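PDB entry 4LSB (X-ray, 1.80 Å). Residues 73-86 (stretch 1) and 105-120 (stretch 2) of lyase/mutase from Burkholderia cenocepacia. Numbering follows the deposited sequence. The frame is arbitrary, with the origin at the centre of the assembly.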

ATOM      1  N   ASP B  73       2.927  -3.047  17.189  1.00 34.89           N
ATOM      2  CA  ASP B  73       3.025  -2.037  18.250  1.00 35.13           C
ATOM      3  C   ASP B  73       1.648  -1.344  18.443  1.00 29.46           C
ATOM      4  O   ASP B  73       1.027  -0.881  17.464  1.00 26.94           O
ATOM      5  N   ARG B  74       1.169  -1.254  19.683  1.00 26.29           N
ATOM      6  CA  ARG B  74      -0.087  -0.519  19.928  1.00 26.06           C
ATOM      7  C   ARG B  74      -0.044   0.923  19.382  1.00 25.76           C
ATOM      8  O   ARG B  74      -1.016   1.398  18.761  1.00 23.66           O
ATOM      9  N   ASP B  75       1.061   1.634  19.581  1.00 26.19           N
ATOM     10  CA  ASP B  75       1.053   3.054  19.200  1.00 28.05           C
ATOM     11  C   ASP B  75       0.965   3.176  17.668  1.00 25.84           C
ATOM     12  O   ASP B  75       0.303   4.063  17.130  1.00 23.13           O
ATOM     13  N   ALA B  76       1.661   2.265  16.993  1.00 27.13           N
ATOM     14  CA  ALA B  76       1.684   2.171  15.542  1.00 26.30           C
ATOM     15  C   ALA B  76       0.250   1.919  15.056  1.00 23.83           C
ATOM     16  O   ALA B  76      -0.253   2.606  14.157  1.00 23.02           O
ATOM     17  N   MET B  77      -0.437   1.004  15.715  1.00 23.95           N
ATOM     18  CA  MET B  77      -1.847   0.709  15.346  1.00 24.95           C
ATOM     19  C   MET B  77      -2.778   1.902  15.599  1.00 23.02           C
ATOM     20  O   MET B  77      -3.658   2.213  14.805  1.00 18.86           O
ATOM     21  N   LEU B  78      -2.571   2.585  16.707  1.00 21.71           N
ATOM     22  CA  LEU B  78      -3.409   3.740  17.013  1.00 21.35           C
ATOM     23  C   LEU B  78      -3.259   4.834  15.958  1.00 19.90           C
ATOM     24  O   LEU B  78      -4.241   5.449  15.545  1.00 19.56           O
ATOM     25  N   ASP B  79      -2.022   5.107  15.536  1.00 20.82           N
ATOM     26  CA  ASP B  79      -1.789   6.022  14.442  1.00 21.17           C
ATOM     27  C   ASP B  79      -2.502   5.556  13.162  1.00 20.83           C
ATOM     28  O   ASP B  79      -3.097   6.385  12.451  1.00 20.08           O
ATOM     29  N   HIS B  80      -2.415   4.252  12.898  1.00 19.48           N
ATOM     30  CA  HIS B  80      -2.989   3.618  11.689  1.00 19.87           C
ATOM     31  C   HIS B  80      -4.515   3.759  11.718  1.00 18.96           C
ATOM     32  O   HIS B  80      -5.147   4.170  10.736  1.00 19.63           O
ATOM     33  N   ILE B  81      -5.111   3.471  12.854  1.00 17.79           N
ATOM     34  CA  ILE B  81      -6.556   3.660  12.990  1.00 17.29           C
ATOM     35  C   ILE B  81      -6.928   5.089  12.648  1.00 17.76           C
ATOM     36  O   ILE B  81      -7.847   5.331  11.847  1.00 17.72           O
ATOM     37  N   ALA B  82      -6.246   6.068  13.254  1.00 18.21           N
ATOM     38  CA  ALA B  82      -6.551   7.472  12.960  1.00 19.28           C
ATOM     39  C   ALA B  82      -6.403   7.816  11.454  1.00 18.68           C
ATOM     40  O   ALA B  82      -7.171   8.655  10.908  1.00 18.28           O
ATOM     41  N   ASP B  83      -5.409   7.224  10.819  1.00 20.24           N
ATOM     42  CA  ASP B  83      -5.172   7.479   9.391  1.00 21.36           C
ATOM     43  C   ASP B  83      -6.363   6.973   8.589  1.00 19.36           C
ATOM     44  O   ASP B  83      -6.772   7.615   7.666  1.00 18.12           O
ATOM     45  N   LEU B  84      -6.838   5.764   8.902  1.00 18.53           N
ATOM     46  CA  LEU B  84      -7.920   5.197   8.108  1.00 18.91           C
ATOM     47  C   LEU B  84      -9.322   5.854   8.395  1.00 17.07           C
ATOM     48  O   LEU B  84     -10.171   5.918   7.534  1.00 16.60           O
ATOM     49  N   VAL B  85      -9.531   6.304   9.622  1.00 16.34           N
ATOM     50  CA  VAL B  85     -10.697   7.086   9.999  1.00 17.43           C
ATOM     51  C   VAL B  85     -10.734   8.367   9.169  1.00 17.99           C
ATOM     52  O   VAL B  85     -11.771   8.675   8.583  1.00 18.03           O
ATOM     53  N   ALA B  86      -9.606   9.082   9.113  1.00 18.69           N
ATOM     54  CA  ALA B  86      -9.559  10.356   8.398  1.00 19.12           C
ATOM     55  C   ALA B  86      -9.776  10.141   6.914  1.00 19.30           C
ATOM     56  O   ALA B  86     -10.484  10.909   6.267  1.00 20.15           O
ATOM     57  N   GLY B 105      -6.780  -4.742  32.464  1.00 26.84           N
ATOM     58  CA  GLY B 105      -6.631  -3.297  32.455  1.00 25.11           C
ATOM     59  C   GLY B 105      -5.928  -2.804  31.207  1.00 24.56           C
ATOM     60  O   GLY B 105      -6.169  -1.686  30.727  1.00 23.68           O
ATOM     61  N   THR B 106      -5.074  -3.641  30.646  1.00 24.05           N
ATOM     62  CA  THR B 106      -4.414  -3.271  29.452  1.00 25.09           C
ATOM     63  C   THR B 106      -5.413  -3.265  28.270  1.00 24.05           C
ATOM     64  O   THR B 106      -5.427  -2.343  27.453  1.00 21.10           O
ATOM     65  N   VAL B 107      -6.155  -4.350  28.174  1.00 23.44           N
ATOM     66  CA  VAL B 107      -7.250  -4.469  27.217  1.00 20.93           C
ATOM     67  C   VAL B 107      -8.193  -3.246  27.313  1.00 21.66           C
ATOM     68  O   VAL B 107      -8.493  -2.572  26.301  1.00 20.41           O
ATOM     69  N   ALA B 108      -8.614  -2.932  28.542  1.00 21.19           N
ATOM     70  CA  ALA B 108      -9.487  -1.775  28.737  1.00 21.03           C
ATOM     71  C   ALA B 108      -8.848  -0.475  28.231  1.00 22.32           C
ATOM     72  O   ALA B 108      -9.487   0.292  27.536  1.00 20.85           O
ATOM     73  N   GLU B 109      -7.590  -0.238  28.571  1.00 23.47           N
ATOM     74  CA  GLU B 109      -6.894   0.954  28.085  1.00 23.30           C
ATOM     75  C   GLU B 109      -6.809   0.953  26.558  1.00 21.73           C
ATOM     76  O   GLU B 109      -7.038   1.963  25.913  1.00 19.26           O
ATOM     77  N   THR B 110      -6.515  -0.205  25.983  1.00 21.05           N
ATOM     78  CA  THR B 110      -6.478  -0.307  24.524  1.00 20.75           C
ATOM     79  C   THR B 110      -7.816   0.113  23.875  1.00 19.82           C
ATOM     80  O   THR B 110      -7.853   0.857  22.862  1.00 20.00           O
ATOM     81  N   ILE B 111      -8.928  -0.341  24.444  1.00 18.92           N
ATOM     82  CA  ILE B 111     -10.235   0.083  23.946  1.00 18.22           C
ATOM     83  C   ILE B 111     -10.396   1.612  24.027  1.00 18.05           C
ATOM     84  O   ILE B 111     -10.833   2.262  23.075  1.00 17.48           O
ATOM     85  N   ARG B 112     -10.038   2.212  25.150  1.00 17.91           N
ATOM     86  CA  ARG B 112     -10.164   3.689  25.284  1.00 19.74           C
ATOM     87  C   ARG B 112      -9.325   4.419  24.275  1.00 18.26           C
ATOM     88  O   ARG B 112      -9.762   5.394  23.694  1.00 17.59           O
ATOM     89  N   LEU B 113      -8.087   3.961  24.113  1.00 17.97           N
ATOM     90  CA  LEU B 113      -7.179   4.560  23.137  1.00 18.18           C
ATOM     91  C   LEU B 113      -7.664   4.402  21.690  1.00 17.37           C
ATOM     92  O   LEU B 113      -7.477   5.280  20.856  1.00 16.78           O
ATOM     93  N   ALA B 114      -8.269   3.265  21.391  1.00 17.39           N
ATOM     94  CA  ALA B 114      -8.725   3.009  20.029  1.00 16.43           C
ATOM     95  C   ALA B 114      -9.882   3.938  19.747  1.00 15.77           C
ATOM     96  O   ALA B 114      -9.969   4.509  18.683  1.00 16.19           O
ATOM     97  N   ALA B 115     -10.744   4.151  20.737  1.00 16.64           N
ATOM     98  CA  ALA B 115     -11.845   5.091  20.563  1.00 17.29           C
ATOM     99  C   ALA B 115     -11.323   6.508  20.384  1.00 19.51           C
ATOM    100  O   ALA B 115     -11.786   7.250  19.512  1.00 19.05           O
ATOM    101  N   GLU B 116     -10.307   6.868  21.177  1.00 21.49           N
ATOM    102  CA  GLU B 116      -9.733   8.188  21.107  1.00 22.61           C
ATOM    103  C   GLU B 116      -9.171   8.400  19.698  1.00 21.17           C
ATOM    104  O   GLU B 116      -9.314   9.481  19.135  1.00 19.21           O
ATOM    105  N   ALA B 117      -8.603   7.347  19.096  1.00 19.02           N
ATOM    106  CA  ALA B 117      -8.108   7.408  17.714  1.00 18.65           C
ATOM    107  C   ALA B 117      -9.175   7.463  16.653  1.00 18.80           C
ATOM    108  O   ALA B 117      -8.869   7.675  15.470  1.00 19.12           O
ATOM    109  N   GLY B 118     -10.439   7.269  17.042  1.00 18.01           N
ATOM    110  CA  GLY B 118     -11.558   7.470  16.181  1.00 17.41           C
ATOM    111  C   GLY B 118     -12.354   6.247  15.784  1.00 16.05           C
ATOM    112  O   GLY B 118     -13.359   6.340  15.077  1.00 15.10           O
ATOM    113  N   ALA B 119     -11.924   5.087  16.253  1.00 15.09           N
ATOM    114  CA  ALA B 119     -12.660   3.861  15.986  1.00 15.19           C
ATOM    115  C   ALA B 119     -14.006   3.848  16.726  1.00 15.71           C
ATOM    116  O   ALA B 119     -14.138   4.349  17.836  1.00 15.53           O
ATOM    117  N   VAL B 120     -14.994   3.233  16.094  1.00 15.41           N
ATOM    118  CA  VAL B 120     -16.277   3.047  16.740  1.00 14.97           C
ATOM    119  C   VAL B 120     -16.542   1.596  17.054  1.00 14.16           C
ATOM    120  O   VAL B 120     -17.610   1.212  17.510  1.00 14.08           O
TER

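Two helices, 74-86 and the one that runs through 105-116, run in roughly the same direction, their axes 32° apart and 9.4 Å away at closest approach. The contact buries 505 Å² and is built on three residues: Arg74, Ala117 and Leu78.

Arg74, in the first turn of its helix, points toward the partner with chi1 t, chi2 t and chi3 p. Its long side chain crosses a backbone gap that is still wide here, 7.9 Å from Arg74 CA to Thr110 CA, and settles as a knob among Thr106, Glu109, Thr110 and Leu113. NH1 donates to Thr110 OG1 at 2.9 Å with a nearly straight angle of 165°, the one hydrogen bond between the stretches. Thr110, chi1 m, meets the guanidinium at its edge, while Leu113 CD1 covers one face, 3.6 Å from Arg74 CZ. Polar edge and apolar face are thus used separately.

Leu78, one turn on, starts sideways, but its m,t rotamer brings the tip inward. Its CD1 packs 3.6 Å from Leu113 CB, and its CD2 lies 3.4 Å from Leu113 O. Leu113 points in with the same m,t rotamer.

Farther along, the backbones close to 5.0 Å between Ala82 CA and Ala117 CA, and stretch 2 offers small residues, Ala114, Ala117, Gly118 and Ala119, to the larger Ile81 and Val85. Ala117 CB points toward stretch 1, 3.6 Å from Leu78 O and 3.9 Å from Ile81 CG2; Ala117 O makes a CA-H...O contact with Ala82 CA at 3.4 Å. Ile81, also m,t, reaches Ala114 CB with CD1 at 4.2 Å and Ala119 CB with CG2 at 4.0 Å.

Gly118 is the first residue to leave helical phi/psi, with positive phi in a Schellman motif. At its backbone angles a CB would be jammed against Ala117 O, which by itself calls for glycine, and an ideal CB on Gly118 would also crowd Val85 CG1 at 3.2 Å. Val85, chi1 t, instead rests CG2 3.7 Å from Gly118 O.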

ATOM      1  CB  ASP B  73       4.114  -1.002  17.857  1.00 38.06           C
ATOM      2  CG  ASP B  73       4.258   0.162  18.851  1.00 43.34           C
ATOM      3  OD1 ASP B  73       4.490  -0.128  20.048  1.00 49.45           O
ATOM      4  OD2 ASP B  73       4.178   1.364  18.444  1.00 44.01           O
ATOM      5  CB  ARG B  74      -0.490  -0.532  21.400  1.00 25.39           C
ATOM      6  CG  ARG B  74      -1.859   0.068  21.627  1.00 26.13           C
ATOM      7  CD  ARG B  74      -2.405  -0.142  23.036  1.00 26.39           C
ATOM      8  NE  ARG B  74      -1.641   0.554  24.059  1.00 27.67           N
ATOM      9  CZ  ARG B  74      -1.924   0.544  25.366  1.00 29.23           C
ATOM     10  NH1 ARG B  74      -2.950  -0.128  25.855  1.00 29.32           N
ATOM     11  NH2 ARG B  74      -1.159   1.236  26.209  1.00 30.77           N
ATOM     12  CB  ASP B  75       2.268   3.814  19.758  1.00 29.15           C
ATOM     13  CG  ASP B  75       2.080   4.232  21.234  1.00 35.02           C
ATOM     14  OD1 ASP B  75       0.942   4.155  21.762  1.00 38.06           O
ATOM     15  OD2 ASP B  75       3.066   4.675  21.878  1.00 35.07           O
ATOM     16  CB  ALA B  76       2.626   1.025  15.095  1.00 26.35           C
ATOM     17  CB  MET B  77      -2.378  -0.527  16.077  1.00 27.12           C
ATOM     18  CG  MET B  77      -3.606  -1.132  15.426  1.00 32.03           C
ATOM     19  SD  MET B  77      -3.317  -1.566  13.665  1.00 38.50           S
ATOM     20  CE  MET B  77      -2.235  -2.982  13.805  1.00 38.98           C
ATOM     21  CB  LEU B  78      -3.126   4.268  18.421  1.00 21.91           C
ATOM     22  CG  LEU B  78      -3.541   3.342  19.576  1.00 23.05           C
ATOM     23  CD1 LEU B  78      -3.061   3.975  20.887  1.00 24.78           C
ATOM     24  CD2 LEU B  78      -5.045   3.158  19.641  1.00 22.59           C
ATOM     25  CB  ASP B  79      -0.279   6.206  14.159  1.00 22.67           C
ATOM     26  CG  ASP B  79       0.426   7.021  15.234  1.00 25.65           C
ATOM     27  OD1 ASP B  79      -0.220   7.840  15.916  1.00 25.88           O
ATOM     28  OD2 ASP B  79       1.649   6.834  15.394  1.00 26.22           O
ATOM     29  CB  HIS B  80      -2.539   2.151  11.622  1.00 20.50           C
ATOM     30  CG  HIS B  80      -3.057   1.372  10.436  1.00 20.56           C
ATOM     31  ND1 HIS B  80      -2.794   1.719   9.130  1.00 23.08           N
ATOM     32  CD2 HIS B  80      -3.786   0.230  10.375  1.00 20.25           C
ATOM     33  CE1 HIS B  80      -3.350   0.835   8.316  1.00 20.92           C
ATOM     34  NE2 HIS B  80      -3.941  -0.088   9.050  1.00 19.76           N
ATOM     35  CB  ILE B  81      -7.028   3.363  14.405  1.00 18.64           C
ATOM     36  CG1 ILE B  81      -6.929   1.878  14.687  1.00 19.20           C
ATOM     37  CG2 ILE B  81      -8.450   3.853  14.576  1.00 18.37           C
ATOM     38  CD1 ILE B  81      -7.023   1.576  16.181  1.00 20.34           C
ATOM     39  CB  ALA B  82      -5.675   8.408  13.812  1.00 20.51           C
ATOM     40  CB  ASP B  83      -3.935   6.735   8.847  1.00 23.08           C
ATOM     41  CG  ASP B  83      -2.626   7.412   9.192  1.00 26.97           C
ATOM     42  OD1 ASP B  83      -2.628   8.586   9.628  1.00 27.71           O
ATOM     43  OD2 ASP B  83      -1.591   6.720   9.047  1.00 32.37           O
ATOM     44  CB  LEU B  84      -7.912   3.686   8.207  1.00 19.94           C
ATOM     45  CG  LEU B  84      -6.994   2.979   7.165  1.00 21.26           C
ATOM     46  CD1 LEU B  84      -5.572   3.505   7.067  1.00 22.00           C
ATOM     47  CD2 LEU B  84      -7.032   1.491   7.446  1.00 23.89           C
ATOM     48  CB  VAL B  85     -10.682   7.431  11.491  1.00 17.28           C
ATOM     49  CG1 VAL B  85     -11.714   8.498  11.841  1.00 17.17           C
ATOM     50  CG2 VAL B  85     -10.918   6.164  12.313  1.00 16.41           C
ATOM     51  CB  ALA B  86      -8.236  11.079   8.632  1.00 19.55           C
ATOM     52  CB  THR B 106      -3.274  -4.243  29.120  1.00 28.03           C
ATOM     53  OG1 THR B 106      -2.347  -4.255  30.218  1.00 33.33           O
ATOM     54  CG2 THR B 106      -2.591  -3.779  27.866  1.00 27.99           C
ATOM     55  CB  VAL B 107      -8.005  -5.779  27.484  1.00 20.99           C
ATOM     56  CG1 VAL B 107      -9.310  -5.826  26.656  1.00 19.65           C
ATOM     57  CG2 VAL B 107      -7.097  -6.965  27.182  1.00 21.36           C
ATOM     58  CB  ALA B 108      -9.876  -1.618  30.192  1.00 21.57           C
ATOM     59  CB  GLU B 109      -5.500   1.035  28.687  1.00 26.14           C
ATOM     60  CG  GLU B 109      -4.687   2.234  28.229  1.00 28.91           C
ATOM     61  CD  GLU B 109      -5.204   3.590  28.724  1.00 33.13           C
ATOM     62  OE1 GLU B 109      -6.212   3.649  29.477  1.00 32.86           O
ATOM     63  OE2 GLU B 109      -4.588   4.621  28.346  1.00 38.48           O
ATOM     64  CB  THR B 110      -6.053  -1.725  24.103  1.00 20.88           C
ATOM     65  OG1 THR B 110      -4.689  -1.931  24.471  1.00 20.71           O
ATOM     66  CG2 THR B 110      -6.155  -1.887  22.609  1.00 21.72           C
ATOM     67  CB  ILE B 111     -11.410  -0.579  24.721  1.00 18.06           C
ATOM     68  CG1 ILE B 111     -11.456  -2.088  24.483  1.00 18.72           C
ATOM     69  CG2 ILE B 111     -12.747   0.085  24.351  1.00 16.93           C
ATOM     70  CD1 ILE B 111     -11.641  -2.484  23.009  1.00 19.48           C
ATOM     71  CB  ARG B 112      -9.727   4.170  26.662  1.00 21.86           C
ATOM     72  CG  ARG B 112     -10.592   3.741  27.808  1.00 25.84           C
ATOM     73  CD  ARG B 112     -10.228   4.575  29.046  1.00 28.99           C
ATOM     74  NE  ARG B 112      -9.088   3.951  29.738  1.00 33.49           N
ATOM     75  CZ  ARG B 112      -9.192   2.881  30.536  1.00 35.53           C
ATOM     76  NH1 ARG B 112     -10.393   2.349  30.772  1.00 36.33           N
ATOM     77  NH2 ARG B 112      -8.093   2.354  31.102  1.00 35.37           N
ATOM     78  CB  LEU B 113      -5.775   3.967  23.283  1.00 20.09           C
ATOM     79  CG  LEU B 113      -5.054   4.383  24.582  1.00 21.13           C
ATOM     80  CD1 LEU B 113      -3.822   3.520  24.793  1.00 23.08           C
ATOM     81  CD2 LEU B 113      -4.740   5.871  24.609  1.00 21.65           C
ATOM     82  CB  ALA B 114      -9.148   1.573  19.844  1.00 15.65           C
ATOM     83  CB  ALA B 115     -12.833   5.008  21.736  1.00 17.84           C
ATOM     84  CB  GLU B 116      -8.683   8.312  22.208  1.00 27.30           C
ATOM     85  CG  GLU B 116      -8.113   9.678  22.476  1.00 33.96           C
ATOM     86  CD  GLU B 116      -7.185   9.632  23.708  1.00 38.17           C
ATOM     87  OE1 GLU B 116      -7.646  10.036  24.816  1.00 43.81           O
ATOM     88  OE2 GLU B 116      -6.021   9.144  23.597  1.00 45.07           O
ATOM     89  CB  ALA B 117      -7.166   6.241  17.433  1.00 19.08           C
ATOM     90  CB  ALA B 119     -11.823   2.646  16.345  1.00 14.98           C
ATOM     91  CB  VAL B 120     -17.412   3.627  15.932  1.00 15.27           C
ATOM     92  CG1 VAL B 120     -17.353   5.133  15.915  1.00 15.74           C
ATOM     93  CG2 VAL B 120     -17.431   3.069  14.515  1.00 15.58           C
TER